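Local atomic coordinates of ESX-1 secretion-associated protein EspB (Mycobacterium marinum, PDB entry 7P0Z), a protein that is secreted in association with the mycobacterial ESX-1 system and assembles into rings of seven subunits, probably forming a channel-like structure. Residues A[192-196]-A[277-282]. Residues are numbered along the deposited sequence; the frame is centred on the assembly and turned at random.
Sequences QQKEW and PKPPAA
One turn of the long helix 181-224, residues 192-196, meets the extended tail 277-282, whose phi/psi values, all near -65/150, give a polyproline II conformation. The tail runs in roughly the opposite sense to the helix turn: CA of Gln192 lies 6.7 Å from CA of Pro280, and CA of Trp196 6.0 Å from CA of Pro279. Gln192 directs its CA-CB bond toward the tail and packs CB 3.8 Å from CG of Pro280. Gln193 starts sideways (chi1 and chi2 both m), but its end bends in beside Pro279 and Pro280, also touching Glu68 of helix 42-81. Lys194 and Glu195 form a salt bridge (NZ to OE2, 2.7 Å) away from the tail. Trp196, chi1 t and chi2 78°, is the main contact: NE1 donates a nearly linear hydrogen bond to O of Pro277 (2.9 Å, 170°), CA of Pro279 makes a CH-pi contact 3.4 Å above the Trp196 five-membered ring, and CB of Trp196 meets CD of Pro280 at 3.6 Å. Pro279 also touches Ala64 and Glu68, so the tail bridges two helices of the PE-PPE-like bundle. Tryptophan donating its indole N-H to a carbonyl while its face packs on proline is characteristic of polyproline II recognition.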
# COMPACT_ATOMS: atom_id res chain seq x y z
N GLN A 192 0.91 -28.45 -13.40
CA GLN A 192 1.76 -28.04 -12.30
C GLN A 192 3.23 -28.01 -12.71
O GLN A 192 3.97 -27.09 -12.35
CB GLN A 192 1.57 -28.97 -11.13
CG GLN A 192 0.32 -28.74 -10.39
CD GLN A 192 0.16 -29.69 -9.26
OE1 GLN A 192 0.28 -30.90 -9.44
NE2 GLN A 192 -0.06 -29.17 -8.08
N GLN A 193 3.67 -29.02 -13.45
CA GLN A 193 5.04 -29.01 -13.92
C GLN A 193 5.29 -27.81 -14.82
O GLN A 193 6.36 -27.20 -14.77
CB GLN A 193 5.37 -30.29 -14.67
CG GLN A 193 5.35 -31.55 -13.85
CD GLN A 193 6.10 -31.44 -12.54
OE1 GLN A 193 5.53 -31.63 -11.48
NE2 GLN A 193 7.39 -31.16 -12.61
N LYS A 194 4.32 -27.48 -15.66
CA LYS A 194 4.45 -26.32 -16.52
C LYS A 194 4.59 -25.05 -15.71
O LYS A 194 5.42 -24.19 -16.03
CB LYS A 194 3.22 -26.26 -17.43
CG LYS A 194 3.26 -25.28 -18.57
CD LYS A 194 2.80 -23.94 -18.13
CE LYS A 194 1.41 -24.03 -17.62
NZ LYS A 194 0.91 -22.71 -17.21
N GLU A 195 3.80 -24.91 -14.66
CA GLU A 195 3.90 -23.73 -13.81
C GLU A 195 5.27 -23.63 -13.17
O GLU A 195 5.86 -22.56 -13.10
CB GLU A 195 2.84 -23.76 -12.74
CG GLU A 195 1.50 -23.51 -13.28
CD GLU A 195 1.35 -22.09 -13.71
OE1 GLU A 195 1.95 -21.20 -13.07
OE2 GLU A 195 0.64 -21.84 -14.70
N TRP A 196 5.78 -24.75 -12.69
CA TRP A 196 7.09 -24.74 -12.08
C TRP A 196 8.17 -24.37 -13.09
O TRP A 196 9.10 -23.63 -12.78
CB TRP A 196 7.39 -26.08 -11.45
CG TRP A 196 8.65 -26.10 -10.75
CD1 TRP A 196 8.91 -25.59 -9.52
CD2 TRP A 196 9.87 -26.63 -11.23
NE1 TRP A 196 10.22 -25.78 -9.20
CE2 TRP A 196 10.84 -26.42 -10.23
CE3 TRP A 196 10.25 -27.26 -12.41
CZ2 TRP A 196 12.15 -26.83 -10.38
CZ3 TRP A 196 11.54 -27.66 -12.55
CH2 TRP A 196 12.48 -27.44 -11.54
N PRO A 277 11.99 -22.64 -5.78
CA PRO A 277 11.08 -23.58 -5.13
C PRO A 277 11.31 -24.97 -5.68
O PRO A 277 11.72 -25.15 -6.82
CB PRO A 277 9.70 -23.05 -5.51
CG PRO A 277 9.93 -22.40 -6.81
CD PRO A 277 11.31 -21.86 -6.82
N LYS A 278 11.07 -25.96 -4.85
CA LYS A 278 11.19 -27.31 -5.35
C LYS A 278 9.99 -27.62 -6.24
O LYS A 278 8.92 -27.04 -6.08
CB LYS A 278 11.25 -28.31 -4.22
CG LYS A 278 10.04 -28.36 -3.39
CD LYS A 278 10.26 -29.38 -2.32
CE LYS A 278 10.43 -30.74 -2.94
NZ LYS A 278 10.65 -31.80 -1.95
N PRO A 279 10.17 -28.49 -7.22
CA PRO A 279 9.09 -28.78 -8.13
C PRO A 279 7.97 -29.52 -7.43
O PRO A 279 8.22 -30.31 -6.51
CB PRO A 279 9.76 -29.64 -9.21
CG PRO A 279 10.96 -30.19 -8.56
CD PRO A 279 11.42 -29.17 -7.60
N PRO A 280 6.73 -29.30 -7.82
CA PRO A 280 5.62 -30.06 -7.23
C PRO A 280 5.79 -31.54 -7.50
O PRO A 280 6.35 -31.95 -8.51
CB PRO A 280 4.39 -29.50 -7.94
CG PRO A 280 4.89 -28.99 -9.19
CD PRO A 280 6.28 -28.48 -8.96
N ALA A 281 5.34 -32.34 -6.56
CA ALA A 281 5.44 -33.78 -6.71
C ALA A 281 4.61 -34.23 -7.90
O ALA A 281 3.50 -33.74 -8.12
CB ALA A 281 4.96 -34.47 -5.45
N ALA A 282 5.17 -35.13 -8.69
CA ALA A 282 4.43 -35.73 -9.77
C ALA A 282 3.31 -36.60 -9.23
O ALA A 282 3.40 -37.14 -8.13
CB ALA A 282 5.34 -36.56 -10.65